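PDB 3EUO: type III Pentaketide Synthase from Neurospora crassa, which probably acts as an acyltransferase of the chalcone and stilbene synthase family, joining acyl units into polyketide chains, probably pentaketides. Local coordinates for residues A[2-7]-A[220-225]; A[90-95]-A[207-212]. One frame throughout, in Å; residues are numbered along the deposited sequence.

Contact 1. Residues A[2-7]-A[220-225]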
ATOM      1  N   GLY A   2      18.269 -18.362  -2.537  1.00 16.12           N
ATOM      2  CA  GLY A   2      19.306 -17.325  -2.511  1.00 15.96           C
ATOM      3  C   GLY A   2      18.871 -16.010  -1.886  1.00 16.06           C
ATOM      4  O   GLY A   2      19.386 -14.946  -2.243  1.00 16.01           O
ATOM      5  N   LEU A   3      17.925 -16.084  -0.950  1.00 15.54           N
ATOM      6  CA  LEU A   3      17.399 -14.895  -0.280  1.00 15.77           C
ATOM      7  C   LEU A   3      18.008 -14.785   1.106  1.00 15.79           C
ATOM      8  O   LEU A   3      17.933 -15.737   1.896  1.00 15.98           O
ATOM      9  CB  LEU A   3      15.871 -14.965  -0.173  1.00 15.80           C
ATOM     10  CG  LEU A   3      15.088 -15.075  -1.479  1.00 16.23           C
ATOM     11  CD1 LEU A   3      13.621 -15.354  -1.213  1.00 16.44           C
ATOM     12  CD2 LEU A   3      15.261 -13.808  -2.322  1.00 16.97           C
ATOM     13  N   SER A   4      18.614 -13.639   1.402  1.00 15.51           N
ATOM     14  CA  SER A   4      19.250 -13.440   2.695  1.00 15.78           C
ATOM     15  C   SER A   4      19.033 -12.028   3.223  1.00 15.18           C
ATOM     16  O   SER A   4      19.006 -11.060   2.450  1.00 14.82           O
ATOM     17  CB  SER A   4      20.747 -13.757   2.622  1.00 15.91           C
ATOM     18  OG  SER A   4      21.433 -12.799   1.832  1.00 20.00           O
ATOM     19  N   ILE A   5      18.872 -11.934   4.541  1.00 14.71           N
ATOM     20  CA  ILE A   5      18.821 -10.648   5.241  1.00 14.34           C
ATOM     21  C   ILE A   5      20.253 -10.269   5.589  1.00 14.12           C
ATOM     22  O   ILE A   5      20.893 -10.925   6.408  1.00 14.33           O
ATOM     23  CB  ILE A   5      17.936 -10.723   6.514  1.00 14.22           C
ATOM     24  CG1 ILE A   5      16.467 -10.979   6.136  1.00 14.38           C
ATOM     25  CG2 ILE A   5      18.074  -9.442   7.349  1.00 14.12           C
ATOM     26  CD1 ILE A   5      15.539 -11.306   7.332  1.00 14.30           C
ATOM     27  N   THR A   6      20.748  -9.210   4.954  1.00 14.60           N
ATOM     28  CA  THR A   6      22.164  -8.836   5.057  1.00 14.78           C
ATOM     29  C   THR A   6      22.411  -7.658   6.000  1.00 14.93           C
ATOM     30  O   THR A   6      23.556  -7.353   6.343  1.00 15.04           O
ATOM     31  CB  THR A   6      22.767  -8.534   3.689  1.00 14.88           C
ATOM     32  OG1 THR A   6      21.960  -7.561   3.023  1.00 15.22           O
ATOM     33  CG2 THR A   6      22.832  -9.796   2.840  1.00 14.80           C
ATOM     34  N   GLY A   7      21.335  -7.005   6.425  1.00 14.61           N
ATOM     35  CA  GLY A   7      21.435  -5.961   7.442  1.00 14.33           C
ATOM     36  C   GLY A   7      20.098  -5.739   8.115  1.00 14.40           C
ATOM     37  O   GLY A   7      19.052  -6.006   7.524  1.00 14.43           O
ATOM     38  N   LYS A 220      29.879 -14.188   0.942  1.00 33.80           N
ATOM     39  CA  LYS A 220      29.316 -12.941   1.462  1.00 32.96           C
ATOM     40  C   LYS A 220      28.540 -13.200   2.754  1.00 31.71           C
ATOM     41  O   LYS A 220      27.700 -14.099   2.798  1.00 31.71           O
ATOM     42  CB  LYS A 220      28.394 -12.290   0.419  1.00 33.41           C
ATOM     43  CG  LYS A 220      27.983 -10.846   0.726  1.00 35.20           C
ATOM     44  CD  LYS A 220      29.127  -9.870   0.456  1.00 38.21           C
ATOM     45  CE  LYS A 220      28.675  -8.421   0.601  1.00 39.97           C
ATOM     46  NZ  LYS A 220      29.829  -7.473   0.591  1.00 41.11           N
ATOM     47  N   PRO A 221      28.816 -12.409   3.808  1.00 30.39           N
ATOM     48  CA  PRO A 221      28.123 -12.588   5.082  1.00 29.34           C
ATOM     49  C   PRO A 221      26.649 -12.200   4.990  1.00 28.04           C
ATOM     50  O   PRO A 221      26.268 -11.366   4.162  1.00 27.95           O
ATOM     51  CB  PRO A 221      28.856 -11.625   6.028  1.00 29.53           C
ATOM     52  CG  PRO A 221      30.111 -11.237   5.321  1.00 30.21           C
ATOM     53  CD  PRO A 221      29.790 -11.306   3.873  1.00 30.47           C
ATOM     54  N   ALA A 222      25.832 -12.833   5.819  1.00 26.32           N
ATOM     55  CA  ALA A 222      24.437 -12.455   5.986  1.00 24.62           C
ATOM     56  C   ALA A 222      24.064 -12.760   7.425  1.00 23.46           C
ATOM     57  O   ALA A 222      24.781 -13.488   8.113  1.00 22.90           O
ATOM     58  CB  ALA A 222      23.549 -13.220   5.026  1.00 24.52           C
ATOM     59  N   ILE A 223      22.959 -12.184   7.889  1.00 22.02           N
ATOM     60  CA  ILE A 223      22.503 -12.419   9.253  1.00 20.52           C
ATOM     61  C   ILE A 223      21.547 -13.608   9.276  1.00 19.84           C
ATOM     62  O   ILE A 223      21.711 -14.529  10.077  1.00 19.38           O
ATOM     63  CB  ILE A 223      21.860 -11.158   9.887  1.00 20.83           C
ATOM     64  CG1 ILE A 223      22.872 -10.018   9.962  1.00 21.23           C
ATOM     65  CG2 ILE A 223      21.399 -11.444  11.295  1.00 20.04           C
ATOM     66  CD1 ILE A 223      22.746  -9.035   8.875  1.00 24.19           C
ATOM     67  N   TYR A 224      20.559 -13.586   8.382  1.00 18.72           N
ATOM     68  CA  TYR A 224      19.603 -14.679   8.240  1.00 17.85           C
ATOM     69  C   TYR A 224      19.450 -15.005   6.769  1.00 17.81           C
ATOM     70  O   TYR A 224      19.537 -14.110   5.929  1.00 18.24           O
ATOM     71  CB  TYR A 224      18.217 -14.283   8.760  1.00 17.31           C
ATOM     72  CG  TYR A 224      18.130 -13.873  10.213  1.00 16.52           C
ATOM     73  CD1 TYR A 224      18.103 -14.833  11.231  1.00 16.21           C
ATOM     74  CD2 TYR A 224      18.032 -12.532  10.570  1.00 15.48           C
ATOM     75  CE1 TYR A 224      18.006 -14.461  12.571  1.00 16.46           C
ATOM     76  CE2 TYR A 224      17.927 -12.148  11.912  1.00 16.43           C
ATOM     77  CZ  TYR A 224      17.914 -13.121  12.904  1.00 16.10           C
ATOM     78  OH  TYR A 224      17.811 -12.740  14.228  1.00 16.14           O
ATOM     79  N   ASP A 225      19.227 -16.279   6.463  1.00 17.49           N
ATOM     80  CA  ASP A 225      18.732 -16.682   5.147  1.00 17.35           C
ATOM     81  C   ASP A 225      17.219 -16.881   5.241  1.00 16.73           C
ATOM     82  O   ASP A 225      16.727 -17.458   6.211  1.00 16.72           O
ATOM     83  CB  ASP A 225      19.399 -17.976   4.689  1.00 17.91           C
ATOM     84  CG  ASP A 225      20.899 -17.838   4.527  1.00 20.42           C
ATOM     85  OD1 ASP A 225      21.342 -16.928   3.796  1.00 23.87           O
ATOM     86  OD2 ASP A 225      21.634 -18.642   5.129  1.00 23.79           O
TER
HETATM   87  O   HOH W   1      19.866 -18.114   1.175  1.00 33.59           O
HETATM   88  O   HOH W   2      25.652  -8.996   6.274  1.00 21.68           O

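Contact 2. Residues A[90-95]-A[207-212]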
ATOM      1  N   ARG A  90      19.249   3.594   7.364  1.00 14.92           N
ATOM      2  CA  ARG A  90      20.686   3.857   7.286  1.00 16.86           C
ATOM      3  C   ARG A  90      21.503   2.746   7.943  1.00 16.42           C
ATOM      4  O   ARG A  90      22.521   2.318   7.403  1.00 16.63           O
ATOM      5  CB  ARG A  90      21.043   5.193   7.940  1.00 16.57           C
ATOM      6  CG  ARG A  90      20.720   6.416   7.098  1.00 19.25           C
ATOM      7  CD  ARG A  90      21.365   7.688   7.692  1.00 20.00           C
ATOM      8  NE  ARG A  90      20.851   8.913   7.074  1.00 26.07           N
ATOM      9  CZ  ARG A  90      21.215   9.374   5.876  1.00 27.78           C
ATOM     10  NH1 ARG A  90      22.109   8.721   5.137  1.00 29.33           N
ATOM     11  NH2 ARG A  90      20.678  10.499   5.413  1.00 28.20           N
ATOM     12  N   LYS A  91      21.059   2.300   9.114  1.00 16.06           N
ATOM     13  CA  LYS A  91      21.796   1.290   9.875  1.00 16.18           C
ATOM     14  C   LYS A  91      21.722  -0.080   9.219  1.00 15.94           C
ATOM     15  O   LYS A  91      22.701  -0.828   9.215  1.00 15.98           O
ATOM     16  CB  LYS A  91      21.308   1.238  11.324  1.00 16.40           C
ATOM     17  CG  LYS A  91      21.664   2.503  12.112  1.00 15.91           C
ATOM     18  CD  LYS A  91      21.409   2.364  13.608  1.00 17.18           C
ATOM     19  CE  LYS A  91      19.949   2.511  13.965  1.00 15.92           C
ATOM     20  NZ  LYS A  91      19.755   2.571  15.461  1.00 17.02           N
ATOM     21  N   ALA A  92      20.557  -0.403   8.665  1.00 15.43           N
ATOM     22  CA  ALA A  92      20.385  -1.644   7.915  1.00 15.23           C
ATOM     23  C   ALA A  92      21.308  -1.657   6.701  1.00 15.03           C
ATOM     24  O   ALA A  92      22.006  -2.637   6.465  1.00 15.22           O
ATOM     25  CB  ALA A  92      18.929  -1.824   7.497  1.00 15.28           C
ATOM     26  N   MET A  93      21.326  -0.555   5.951  1.00 15.16           N
ATOM     27  CA  MET A  93      22.204  -0.422   4.778  1.00 14.28           C
ATOM     28  C   MET A  93      23.678  -0.496   5.178  1.00 15.07           C
ATOM     29  O   MET A  93      24.478  -1.134   4.495  1.00 15.08           O
ATOM     30  CB  MET A  93      21.910   0.873   4.007  1.00 14.73           C
ATOM     31  CG  MET A  93      20.523   0.916   3.343  1.00 13.78           C
ATOM     32  SD  MET A  93      20.122   2.559   2.635  1.00 11.96           S
ATOM     33  CE  MET A  93      21.286   2.608   1.276  1.00 17.70           C
ATOM     34  N   ALA A  94      24.027   0.148   6.289  1.00 15.36           N
ATOM     35  CA  ALA A  94      25.408   0.153   6.787  1.00 16.14           C
ATOM     36  C   ALA A  94      25.897  -1.249   7.127  1.00 16.54           C
ATOM     37  O   ALA A  94      27.020  -1.624   6.779  1.00 16.64           O
ATOM     38  CB  ALA A  94      25.538   1.081   7.998  1.00 16.39           C
ATOM     39  N   GLU A  95      25.050  -2.031   7.795  1.00 16.49           N
ATOM     40  CA  GLU A  95      25.402  -3.404   8.135  1.00 16.71           C
ATOM     41  C   GLU A  95      25.558  -4.252   6.874  1.00 16.70           C
ATOM     42  O   GLU A  95      26.423  -5.127   6.817  1.00 16.67           O
ATOM     43  CB  GLU A  95      24.372  -4.030   9.073  1.00 16.36           C
ATOM     44  CG  GLU A  95      24.685  -5.492   9.420  1.00 16.75           C
ATOM     45  CD  GLU A  95      23.878  -6.025  10.586  1.00 18.08           C
ATOM     46  OE1 GLU A  95      22.667  -5.720  10.678  1.00 18.26           O
ATOM     47  OE2 GLU A  95      24.457  -6.773  11.406  1.00 17.20           O
ATOM     48  N   ALA A 207      14.037  -1.695   9.934  1.00 13.22           N
ATOM     49  CA  ALA A 207      14.302  -2.015   8.536  1.00 13.03           C
ATOM     50  C   ALA A 207      15.224  -3.209   8.407  1.00 13.34           C
ATOM     51  O   ALA A 207      16.031  -3.482   9.298  1.00 13.37           O
ATOM     52  CB  ALA A 207      14.900  -0.803   7.822  1.00 13.37           C
ATOM     53  N   VAL A 208      15.067  -3.936   7.304  1.00 13.56           N
ATOM     54  CA  VAL A 208      16.029  -4.953   6.901  1.00 13.35           C
ATOM     55  C   VAL A 208      16.386  -4.760   5.432  1.00 13.61           C
ATOM     56  O   VAL A 208      15.630  -4.156   4.666  1.00 13.08           O
ATOM     57  CB  VAL A 208      15.541  -6.416   7.146  1.00 13.54           C
ATOM     58  CG1 VAL A 208      15.182  -6.637   8.624  1.00 13.00           C
ATOM     59  CG2 VAL A 208      14.365  -6.781   6.236  1.00 13.36           C
ATOM     60  N   ILE A 209      17.559  -5.257   5.054  1.00 13.59           N
ATOM     61  CA  ILE A 209      17.909  -5.387   3.652  1.00 13.85           C
ATOM     62  C   ILE A 209      17.730  -6.845   3.270  1.00 13.88           C
ATOM     63  O   ILE A 209      18.307  -7.727   3.915  1.00 14.14           O
ATOM     64  CB  ILE A 209      19.372  -4.978   3.374  1.00 13.92           C
ATOM     65  CG1 ILE A 209      19.617  -3.524   3.820  1.00 14.37           C
ATOM     66  CG2 ILE A 209      19.700  -5.225   1.901  1.00 14.38           C
ATOM     67  CD1 ILE A 209      18.721  -2.483   3.112  1.00 14.30           C
ATOM     68  N   LEU A 210      16.892  -7.096   2.266  1.00 14.07           N
ATOM     69  CA  LEU A 210      16.766  -8.439   1.696  1.00 14.59           C
ATOM     70  C   LEU A 210      17.453  -8.464   0.343  1.00 15.03           C
ATOM     71  O   LEU A 210      17.106  -7.683  -0.553  1.00 15.56           O
ATOM     72  CB  LEU A 210      15.304  -8.866   1.543  1.00 14.37           C
ATOM     73  CG  LEU A 210      15.070 -10.350   1.211  1.00 14.61           C
ATOM     74  CD1 LEU A 210      15.469 -11.266   2.385  1.00 14.60           C
ATOM     75  CD2 LEU A 210      13.618 -10.600   0.821  1.00 14.52           C
ATOM     76  N   SER A 211      18.428  -9.359   0.207  1.00 15.40           N
ATOM     77  CA  SER A 211      19.177  -9.520  -1.035  1.00 15.94           C
ATOM     78  C   SER A 211      18.831 -10.840  -1.708  1.00 16.11           C
ATOM     79  O   SER A 211      18.541 -11.827  -1.025  1.00 16.24           O
ATOM     80  CB  SER A 211      20.683  -9.487  -0.740  1.00 16.27           C
ATOM     81  OG  SER A 211      21.432  -9.745  -1.920  1.00 18.11           O
ATOM     82  N   ASN A 212      18.892 -10.869  -3.042  1.00 15.81           N
ATOM     83  CA  ASN A 212      18.738 -12.122  -3.789  1.00 16.22           C
ATOM     84  C   ASN A 212      20.075 -12.793  -4.136  1.00 16.57           C
ATOM     85  O   ASN A 212      20.112 -13.748  -4.914  1.00 16.28           O
ATOM     86  CB  ASN A 212      17.897 -11.917  -5.057  1.00 15.82           C
ATOM     87  CG  ASN A 212      18.654 -11.190  -6.157  1.00 16.21           C
ATOM     88  OD1 ASN A 212      19.740 -10.648  -5.930  1.00 15.29           O
ATOM     89  ND2 ASN A 212      18.078 -11.174  -7.365  1.00 16.19           N
TER

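Contact 1. Residues A[2-7]-A[220-225]
Residues 4-5 and 224-225 pair as antiparallel strands: S4 and D225 form a non-hydrogen-bonded pair with CA atoms 4.1 Å apart, and I5 and Y224 the adjoining hydrogen-bonded pair. I5 N reaches Y224 O at 2.7 Å and 149°, approaching in the carbonyl plane. I5 O in return accepts two amides: I223 N gives the stronger bond (2.8 Å, 156°), Y224 N a weak, longer one. I223 and Y224 together stand opposite the single residue I5, which makes a classic beta bulge, and I223 fits it with right-handed helical backbone torsions. I5 and Y224 share one face of the sheet, touching CB to CB at 4.2 Å, while I5 CD1 comes obliquely to the phenol ring, whose OH is bonded to L339 O. On the face of S4 and D225, A222 CB lies 3.7 Å from S4 CB, and D225 OD1 sits 3.4 Å from the same carbon. OD1 also makes a salt bridge to R379. Beyond the bulge, I223 CD1 lies only 3.1 Å from T6 O; this tight approach accompanies a chi2 of 99°, well off a staggered value. A water donates to T6 O at 2.7 Å and weakly to P221 O. Direct bonds therefore hold the pairing up to the bulge, where I5 O accepts two amides, and past it water links the diverging backbones.

Contact 2. Residues A[90-95]-A[207-212]
K91, on the flank of helix 90-95, sends its charged end to strand 4-11, where NZ bonds to V10 O and Q11 OE1. A92 carries the contact with strand 207-211. Its CB points at the strand, lying 3.8 Å from A207 O and 4.2 Å from A207 CB, so that the small methyl comes up against the strand backbone. Two residues on, on the same face of the strand, I209 lays CG1 against the A92 carbonyl, 3.7 Å from A92 O, and 4.1 Å from A92 CB. M93 then adds its aliphatic part. With CG anti to the carbonyl carbon (chi1 -66°), M93 CG lies 3.9 Å from I209 CD1 and the two side chains cross obliquely; the remainder of M93, bent at chi3, leads away to I103 and L129. E95 again serves strand 4-11, its OE1 bonding to L8 N, with a salt bridge to R343. The helix and strand axes come within 7.2 Å and cross at -37°, an approach made possible by the small A92 and A207 side chains, with I209 and M93 completing the packing; the touching residues are all buried. V208 and L210 point to the opposite face, against helix 145-162. Helices 70-96 and 145-162 covering the two faces of strand 204-211 fit the layered alpha/beta architecture of the thiolase-like fold, to which the chalcone synthase family belongs.

Strand 4-11 joins the two contacts, since it lies between strands 204-211 and 224-233 in the central mixed sheet. Contact 1 works within that sheet, edge to edge, whereas contact 2 sets a helix on its face; their centres are about 9 Å apart. Segment 2-7 is bonded on its other edge to segment 207-212, with S4 O 2.9 Å from S211 N and G7 O 3.0 Å from I209 N, both probable hydrogen bonds. The touching residues of contact 2 are all buried, and aliphatic groups pack there, partly against backbone carbonyls. Contact 1, larger (361 against 164 Å²) and mostly buried too, mixes backbone bonds, a charge and water, and reaches the surface at P221.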